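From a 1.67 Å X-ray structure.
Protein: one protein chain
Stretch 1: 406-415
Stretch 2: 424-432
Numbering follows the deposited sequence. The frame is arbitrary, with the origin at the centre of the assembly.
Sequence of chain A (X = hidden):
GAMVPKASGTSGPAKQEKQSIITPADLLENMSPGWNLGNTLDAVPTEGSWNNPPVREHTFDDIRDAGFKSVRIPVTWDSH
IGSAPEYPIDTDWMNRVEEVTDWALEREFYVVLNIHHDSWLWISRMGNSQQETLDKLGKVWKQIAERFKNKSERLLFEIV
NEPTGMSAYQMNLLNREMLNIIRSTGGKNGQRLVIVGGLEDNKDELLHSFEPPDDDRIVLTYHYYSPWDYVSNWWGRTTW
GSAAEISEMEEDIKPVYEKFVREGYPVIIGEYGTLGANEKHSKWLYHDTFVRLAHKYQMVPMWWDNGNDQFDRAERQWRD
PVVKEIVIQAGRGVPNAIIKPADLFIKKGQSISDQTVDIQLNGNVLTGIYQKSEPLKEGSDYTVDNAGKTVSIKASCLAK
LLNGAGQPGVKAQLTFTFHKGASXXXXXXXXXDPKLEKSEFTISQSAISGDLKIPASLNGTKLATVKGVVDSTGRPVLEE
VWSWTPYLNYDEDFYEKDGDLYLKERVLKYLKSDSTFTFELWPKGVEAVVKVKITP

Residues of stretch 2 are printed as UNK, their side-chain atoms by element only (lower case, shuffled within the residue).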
# COMPACT_ATOMS: atom_id res chain seq x y z
N GLY A 406 -19.41 17.52 24.58
CA GLY A 406 -18.88 16.52 25.48
C GLY A 406 -18.83 15.13 24.87
O GLY A 406 -18.44 14.17 25.54
N GLN A 407 -19.23 15.00 23.61
CA GLN A 407 -19.22 13.70 22.92
C GLN A 407 -17.83 13.35 22.41
O GLN A 407 -17.16 14.19 21.81
CB GLN A 407 -20.21 13.70 21.76
CG GLN A 407 -21.65 13.42 22.16
CD GLN A 407 -21.89 11.97 22.53
OE1 GLN A 407 -22.52 11.67 23.54
NE2 GLN A 407 -21.37 11.07 21.70
N PRO A 408 -17.39 12.09 22.62
CA PRO A 408 -16.06 11.67 22.14
C PRO A 408 -15.92 11.71 20.62
O PRO A 408 -16.92 11.71 19.90
CB PRO A 408 -15.95 10.23 22.65
CG PRO A 408 -16.94 10.13 23.78
CD PRO A 408 -18.07 11.04 23.39
N GLY A 409 -14.68 11.73 20.14
CA GLY A 409 -14.41 11.75 18.71
C GLY A 409 -13.56 12.94 18.29
O GLY A 409 -13.08 13.70 19.13
N VAL A 410 -13.35 13.08 16.99
CA VAL A 410 -12.57 14.20 16.48
C VAL A 410 -13.34 15.50 16.72
O VAL A 410 -14.43 15.67 16.19
CB VAL A 410 -12.27 14.03 14.98
CG1 VAL A 410 -11.31 15.09 14.51
CG2 VAL A 410 -11.69 12.65 14.74
N LYS A 411 -12.78 16.40 17.52
CA LYS A 411 -13.49 17.64 17.86
C LYS A 411 -13.04 18.80 16.98
O LYS A 411 -13.80 19.74 16.76
CB LYS A 411 -13.28 18.00 19.33
CG LYS A 411 -13.55 16.86 20.30
CD LYS A 411 -14.97 16.31 20.17
CE LYS A 411 -15.99 17.24 20.79
NZ LYS A 411 -17.31 16.58 20.84
N ALA A 412 -11.82 18.71 16.48
CA ALA A 412 -11.28 19.77 15.63
C ALA A 412 -10.05 19.26 14.89
O ALA A 412 -9.46 18.25 15.27
CB ALA A 412 -10.94 21.00 16.46
N GLN A 413 -9.67 19.96 13.82
CA GLN A 413 -8.46 19.64 13.07
C GLN A 413 -7.61 20.88 12.89
O GLN A 413 -8.12 21.93 12.51
CB GLN A 413 -8.80 19.06 11.70
CG GLN A 413 -9.43 17.69 11.72
CD GLN A 413 -9.76 17.21 10.32
OE1 GLN A 413 -10.22 17.98 9.48
NE2 GLN A 413 -9.52 15.93 10.06
N LEU A 414 -6.32 20.78 13.17
CA LEU A 414 -5.42 21.88 12.88
C LEU A 414 -4.61 21.57 11.63
O LEU A 414 -3.96 20.53 11.54
CB LEU A 414 -4.51 22.16 14.07
CG LEU A 414 -5.23 22.50 15.38
CD1 LEU A 414 -4.22 22.80 16.48
CD2 LEU A 414 -6.20 23.67 15.19
N THR A 415 -4.69 22.46 10.65
CA THR A 415 -3.92 22.32 9.42
C THR A 415 -2.65 23.16 9.48
O THR A 415 -2.70 24.39 9.51
CB THR A 415 -4.76 22.73 8.18
OG1 THR A 415 -5.90 21.87 8.07
CG2 THR A 415 -3.94 22.62 6.91
N UNK A 424 0.17 19.43 6.79
CA UNK A 424 -0.05 18.40 7.79
C UNK A 424 -1.34 18.72 8.54
O UNK A 424 -1.61 19.89 8.86
c UNK A 424 2.42 16.27 8.08
c UNK A 424 1.14 18.33 8.74
c UNK A 424 2.41 17.78 8.11
n UNK A 424 2.13 15.70 6.93
o UNK A 424 2.65 15.61 9.10
N UNK A 425 -2.14 17.70 8.81
CA UNK A 425 -3.40 17.87 9.54
C UNK A 425 -3.42 17.09 10.86
O UNK A 425 -3.30 15.86 10.86
c UNK A 425 -4.60 17.41 8.70
c UNK A 425 -4.66 18.18 7.38
c UNK A 425 -5.89 17.54 9.50
N UNK A 426 -3.58 17.78 11.98
CA UNK A 426 -3.63 17.13 13.29
C UNK A 426 -5.06 17.04 13.81
O UNK A 426 -5.73 18.06 13.98
c UNK A 426 -2.60 17.23 15.64
c UNK A 426 -2.76 17.90 14.29
c UNK A 426 -2.76 19.47 17.24
s UNK A 426 -1.60 18.21 16.78
N UNK A 427 -5.53 15.82 14.08
CA UNK A 427 -6.86 15.64 14.67
C UNK A 427 -6.77 15.86 16.17
O UNK A 427 -5.87 15.35 16.83
c UNK A 427 -7.41 14.25 14.38
o UNK A 427 -8.47 13.00 12.67
o UNK A 427 -7.78 15.00 12.14
c UNK A 427 -7.92 14.08 12.96
N UNK A 428 -7.70 16.66 16.70
CA UNK A 428 -7.83 16.81 18.14
C UNK A 428 -8.99 15.92 18.58
O UNK A 428 -10.14 16.17 18.23
c UNK A 428 -8.19 18.38 20.07
c UNK A 428 -7.01 19.18 17.95
c UNK A 428 -6.09 19.81 18.97
c UNK A 428 -8.09 18.27 18.54
N UNK A 429 -8.69 14.86 19.32
CA UNK A 429 -9.65 13.81 19.61
C UNK A 429 -9.99 13.73 21.09
O UNK A 429 -9.11 13.49 21.92
c UNK A 429 -10.16 11.35 19.39
c UNK A 429 -7.93 11.22 17.23
c UNK A 429 -9.11 12.44 19.15
c UNK A 429 -8.66 12.49 17.69
N UNK A 430 -11.27 13.91 21.42
CA UNK A 430 -11.73 13.66 22.77
C UNK A 430 -12.06 12.18 22.96
O UNK A 430 -12.80 11.61 22.16
c UNK A 430 -13.52 14.49 24.52
c UNK A 430 -12.51 15.12 25.48
c UNK A 430 -14.86 15.23 24.59
c UNK A 430 -12.97 14.51 23.08
N UNK A 431 -11.52 11.56 24.00
CA UNK A 431 -11.83 10.15 24.25
C UNK A 431 -12.16 9.91 25.71
O UNK A 431 -11.92 10.78 26.56
c UNK A 431 -9.54 8.01 25.73
c UNK A 431 -8.52 7.87 26.65
c UNK A 431 -8.53 10.00 24.90
o UNK A 431 -6.49 8.67 27.60
c UNK A 431 -7.51 8.80 26.68
c UNK A 431 -7.51 9.87 25.81
c UNK A 431 -10.68 9.23 23.83
c UNK A 431 -9.57 9.08 24.84
N UNK A 432 -12.73 8.74 25.97
CA UNK A 432 -13.03 8.31 27.33
C UNK A 432 -12.79 6.80 27.38
O UNK A 432 -12.56 6.19 26.33
c UNK A 432 -14.47 8.65 27.71
c UNK A 432 -14.64 8.91 29.19
o UNK A 432 -13.71 8.58 29.97
o UNK A 432 -15.69 9.44 29.58

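Position 424 carries three side-chain carbons in a row, the third bonded to one oxygen and one nitrogen, and this amide end leads away from stretch 1. It is Gln 424. Its OE1 is hydrogen-bonded elsewhere in the structure, which helps pay for burying the amide; toward stretch 1 the backbone makes the contact, with the O of Gln 424 3.4 Å from the CA of Thr 415.

Position 425 has three carbons, forked at the first, lying against Gln 413 and Thr 415. This is Val 425, a beta-branched residue well suited to an extended strand; its CG1 lies 4.0 Å from the CB of Gln 413.

At 426 an unbranched chain runs through two carbons, a sulfur and a terminal carbon that packs on Leu 414. Only methionine fits. The CE of Met 426 lies 3.7 Å from the CD1 of Leu 414, a flexible apolar chain in a buried setting.

Position 427 has two carbons, the second bearing two oxygens, one of which faces the side-chain amide of Gln 413. The short carboxylate identifies Asp 427. The NE2 of Gln 413 donates to its OD1 at 2.9 Å, giving this buried acid a polar partner.

Four carbons at 428 fork at the first, one arm two carbons long, beside Ala 412 and Leu 414: Ile 428. The small Ala 412 is its bridge partner, and its CD1 lies 4.3 Å from the CD1 of Leu 414, apolar against apolar.

Position 429 repeats that pattern on the other face, beside Val 410, and is Ile 429; its CG1 stands 4.2 Å from the CG2 of Val 410.

At 430 four carbons fork at the second; the forked end lies over the backbone of Gly 406 and Gln 407, and the CB packs against Lys 411. This is Leu 430, its apolar CB 3.7 Å from the aliphatic CG of Lys 411.

Position 431 shows one carbon, pointing away from stretch 1, then a six-carbon ring with an oxygen: Tyr 431. The contact puts little demand on its size.

Position 432 has two carbons, the second with two oxygens, touching nothing on stretch 1. Asp 432 suits this partly exposed loop: its OD1 is hydrogen-bonded just outside the stretches.

The strands pair antiparallel. Backbone bonds link Gly 409 with Leu 430 and Leu 414 with Met 426 in both directions. Between them a bulge shifts the register: Ile 428 accepts from Lys 411 but donates to Ala 412. Apolar packing of Leu 414, Met 426 and Ile 428 consolidates one face; the Gln 413–Asp 427 bond adds a polar link on the other.

Stretch 2 424-432: QVMDIILYD
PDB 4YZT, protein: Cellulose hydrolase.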